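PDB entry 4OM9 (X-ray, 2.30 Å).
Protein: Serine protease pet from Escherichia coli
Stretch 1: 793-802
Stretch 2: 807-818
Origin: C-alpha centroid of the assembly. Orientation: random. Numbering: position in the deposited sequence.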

# COMPACT_ATOMS: atom_id res chain seq x y z
N SER A 793 16.03 -38.62 7.86
CA SER A 793 17.27 -38.58 8.64
C SER A 793 17.39 -37.27 9.42
O SER A 793 17.49 -36.20 8.82
N ILE A 794 17.39 -37.35 10.74
CA ILE A 794 17.42 -36.16 11.59
C ILE A 794 18.66 -36.07 12.49
O ILE A 794 18.74 -36.74 13.52
N LYS A 795 19.60 -35.21 12.11
CA LYS A 795 20.76 -34.96 12.95
C LYS A 795 20.62 -33.64 13.69
O LYS A 795 21.21 -32.64 13.29
N ALA A 796 19.83 -33.64 14.76
CA ALA A 796 19.66 -32.45 15.58
C ALA A 796 19.79 -32.78 17.07
O ALA A 796 18.82 -33.17 17.71
N ALA A 797 20.99 -32.59 17.62
CA ALA A 797 21.30 -33.05 18.98
C ALA A 797 20.96 -32.04 20.09
O ALA A 797 21.46 -32.16 21.21
N GLN A 798 20.14 -31.04 19.78
CA GLN A 798 19.70 -30.09 20.80
C GLN A 798 18.20 -29.85 20.69
O GLN A 798 17.61 -29.15 21.51
N SER A 799 17.59 -30.48 19.69
CA SER A 799 16.25 -30.12 19.25
C SER A 799 15.15 -31.05 19.76
O SER A 799 15.40 -32.21 20.07
N SER A 800 13.94 -30.52 19.84
CA SER A 800 12.76 -31.30 20.24
C SER A 800 12.13 -31.98 19.03
O SER A 800 12.57 -31.77 17.90
N LEU A 801 11.11 -32.80 19.26
CA LEU A 801 10.36 -33.41 18.16
C LEU A 801 8.99 -33.94 18.58
O LEU A 801 8.88 -35.08 19.03
N ALA A 802 7.95 -33.13 18.41
CA ALA A 802 6.59 -33.57 18.72
C ALA A 802 6.12 -34.56 17.67
O ALA A 802 6.56 -34.51 16.52
N LEU A 807 4.78 -41.51 11.42
CA LEU A 807 6.09 -40.85 11.50
C LEU A 807 6.95 -41.09 10.27
O LEU A 807 6.48 -41.02 9.14
N TRP A 808 8.22 -41.39 10.52
CA TRP A 808 9.17 -41.55 9.42
C TRP A 808 9.62 -42.96 9.19
O TRP A 808 9.40 -43.85 10.01
N LYS A 809 10.26 -43.14 8.05
CA LYS A 809 10.79 -44.43 7.67
C LYS A 809 12.27 -44.53 8.03
O LYS A 809 12.88 -45.59 7.91
N VAL A 810 12.84 -43.41 8.47
CA VAL A 810 14.24 -43.28 8.90
C VAL A 810 15.27 -43.89 7.94
O VAL A 810 15.51 -45.08 7.96
N THR A 811 15.89 -43.05 7.12
CA THR A 811 16.83 -43.51 6.09
C THR A 811 18.29 -43.29 6.47
O THR A 811 19.19 -43.60 5.69
N GLY A 812 18.52 -42.75 7.66
CA GLY A 812 19.89 -42.50 8.10
C GLY A 812 20.06 -42.45 9.60
O GLY A 812 19.09 -42.37 10.36
N ASN A 813 21.32 -42.49 10.03
CA ASN A 813 21.68 -42.33 11.44
C ASN A 813 21.23 -40.99 12.00
O ASN A 813 21.79 -39.96 11.67
N SER A 814 20.21 -41.01 12.86
CA SER A 814 19.68 -39.79 13.44
C SER A 814 20.03 -39.68 14.93
O SER A 814 19.67 -40.56 15.71
N GLU A 815 20.75 -38.63 15.31
CA GLU A 815 21.00 -38.37 16.73
C GLU A 815 20.22 -37.14 17.18
O GLU A 815 20.68 -36.00 17.09
N LEU A 816 19.02 -37.40 17.67
CA LEU A 816 18.07 -36.36 18.08
C LEU A 816 18.10 -36.13 19.59
O LEU A 816 18.30 -37.07 20.37
N LYS A 817 17.89 -34.88 20.00
CA LYS A 817 17.87 -34.58 21.43
C LYS A 817 16.63 -35.17 22.12
O LYS A 817 16.72 -36.23 22.74
N LYS A 818 15.48 -34.51 21.99
CA LYS A 818 14.29 -34.93 22.73
C LYS A 818 13.17 -35.40 21.81
O LYS A 818 13.11 -35.01 20.64

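Two adjacent stretches of one chain are commonly held together in two ways at once, by backbone polar contacts and by a seam of apolar side chains. Residues 793-802 and 807-818 of the protease Pet offer a compact example, in which 786 Å² of surface is buried between the two stretches.

The apolar seam begins at Trp808, whose CA-to-CB bond points toward the first stretch and whose chi1 is p. This rotamer presents the indole to Ile794, which adopts m for chi1 and t for chi2. The extended branch of the isoleucine lies over one face of the ring: Ile794 CD1 sits 3.6 Å from the centroid of the six-membered ring of Trp808 and 21° off its normal, a CH-pi contact, while Ile794 CG1 comes within 3.3 Å of Trp808 CZ3. The edge of the same ring meets backbone, with Ser793 N 3.6 Å from Trp808 CZ3. The other branch of the isoleucine continues the seam, Ile794 CG2 lying 4.1 Å from Leu816 CD1.

Leu816 is the second centre of packing. Its CA-to-CB bond runs sideways, but chi1 t and chi2 p bring the end of the side chain nearer the first stretch. There Leu816 CD2 packs 3.5 Å from Leu801 CD2, and Leu816 CD1 lies 4.4 Å from Ala796 CB and 3.6 Å from Ser799 O. Leu801, with chi1 t and chi2 p, points toward the second stretch to complete this pairing.

Polar contacts run alongside. Ser814 OG, held at an off-rotamer chi1 of -32°, donates to Gly812 O within its own stretch at 2.9 Å and accepts a weak hydrogen bond from Ile794 N at 3.3 Å, so one hydroxyl joins a contact within the second stretch to one across to the first. Main-chain bonds follow: Lys817 N donates to Ala796 O at 3.0 Å, and Lys818 N to Ser799 O, also at 3.0 Å and nearly straight. The first acceptor is shared, since Leu816 CA makes a CA-H...O contact of 3.3 Å with Ala796 O.

Among the long polar side chains, the closest approaches of Lys817 and Lys795 are made by aliphatic carbons. Lys817 points its CB toward the first stretch, where Lys817 CB lies 3.1 Å from Ser799 O and 3.4 Å from Gln798 C; with chi1 t and chi2 p, its end leads away. Lys795 approaches the second stretch, placing Lys795 CE 3.5 Å from Asn813 O, while within the first stretch Lys795 NZ gives a weak 3.4 Å hydrogen bond to Ser793 OG. Glu815, p at chi1, stays exposed, and Glu815 OE2 lies 4.1 Å from Ala797 CB.

Glycine fits where space is short. A CB on Gly812 would point toward the first stretch and lie about 3.0 Å from Ser793 OG, a tight approach.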

# COMPACT_ATOMS: atom_id res chain seq x y z
CB SER A 793 18.48 -38.76 7.73
OG SER A 793 19.67 -38.35 8.37
CB ILE A 794 16.18 -36.07 12.49
CG1 ILE A 794 14.91 -36.18 11.67
CG2 ILE A 794 16.19 -34.79 13.30
CD1 ILE A 794 13.67 -36.26 12.52
CB LYS A 795 22.03 -34.97 12.11
CG LYS A 795 22.11 -36.13 11.14
CD LYS A 795 23.53 -36.44 10.76
CE LYS A 795 23.59 -37.62 9.79
NZ LYS A 795 22.88 -37.29 8.51
CB ALA A 796 18.31 -31.83 15.30
CB ALA A 797 22.78 -33.43 19.08
CB GLN A 798 20.44 -28.76 20.68
CG GLN A 798 21.94 -28.83 20.84
CD GLN A 798 22.67 -28.90 19.51
OE1 GLN A 798 22.15 -29.42 18.53
NE2 GLN A 798 23.89 -28.36 19.48
CB SER A 799 16.22 -30.08 17.72
OG SER A 799 17.42 -29.50 17.22
CB SER A 800 11.74 -30.39 20.92
OG SER A 800 12.30 -29.73 22.04
CB LEU A 801 11.17 -34.55 17.54
CG LEU A 801 10.60 -35.04 16.21
CD1 LEU A 801 10.35 -33.84 15.27
CD2 LEU A 801 11.49 -36.07 15.54
CB ALA A 802 5.66 -32.39 18.79
CB LEU A 807 6.85 -41.34 12.72
CG LEU A 807 7.45 -40.33 13.69
CD1 LEU A 807 7.73 -39.02 13.00
CD2 LEU A 807 6.53 -40.17 14.88
CB TRP A 808 10.42 -40.67 9.60
CG TRP A 808 11.04 -40.58 10.96
CD1 TRP A 808 10.45 -40.83 12.16
CD2 TRP A 808 12.37 -40.15 11.25
NE1 TRP A 808 11.33 -40.61 13.18
CE2 TRP A 808 12.52 -40.19 12.65
CE3 TRP A 808 13.45 -39.75 10.47
CZ2 TRP A 808 13.71 -39.84 13.28
CZ3 TRP A 808 14.62 -39.41 11.09
CH2 TRP A 808 14.74 -39.47 12.49
CB LYS A 809 10.56 -44.66 6.17
CG LYS A 809 9.19 -44.22 5.66
CD LYS A 809 8.90 -44.89 4.31
CE LYS A 809 7.54 -44.52 3.74
NZ LYS A 809 7.62 -43.32 2.85
CB VAL A 810 14.47 -43.91 10.27
CG1 VAL A 810 15.84 -43.52 10.79
CG2 VAL A 810 13.40 -43.45 11.24
CB THR A 811 16.57 -42.80 4.72
OG1 THR A 811 16.45 -41.38 4.91
CG2 THR A 811 15.31 -43.35 4.05
CB ASN A 813 23.19 -42.47 11.63
CG ASN A 813 23.63 -43.91 11.78
OD1 ASN A 813 22.83 -44.79 12.09
ND2 ASN A 813 24.91 -44.16 11.57
CB SER A 814 18.17 -39.72 13.25
OG SER A 814 17.78 -40.36 12.04
CB GLU A 815 22.50 -38.23 17.04
CG GLU A 815 23.29 -37.23 16.21
CD GLU A 815 24.76 -37.19 16.60
OE1 GLU A 815 25.55 -37.97 16.03
OE2 GLU A 815 25.11 -36.38 17.49
CB LEU A 816 16.67 -36.76 17.64
CG LEU A 816 15.50 -35.89 18.06
CD1 LEU A 816 15.61 -34.54 17.39
CD2 LEU A 816 14.22 -36.59 17.69
CB LYS A 817 17.94 -33.07 21.66
CG LYS A 817 17.72 -32.64 23.11
CD LYS A 817 18.83 -33.07 24.02
CE LYS A 817 18.62 -32.48 25.40
NZ LYS A 817 18.32 -31.03 25.31
CB LYS A 818 13.81 -33.79 23.62
CG LYS A 818 14.75 -33.51 24.78
CD LYS A 818 14.40 -32.23 25.52
CE LYS A 818 15.29 -32.06 26.75
NZ LYS A 818 15.16 -30.71 27.36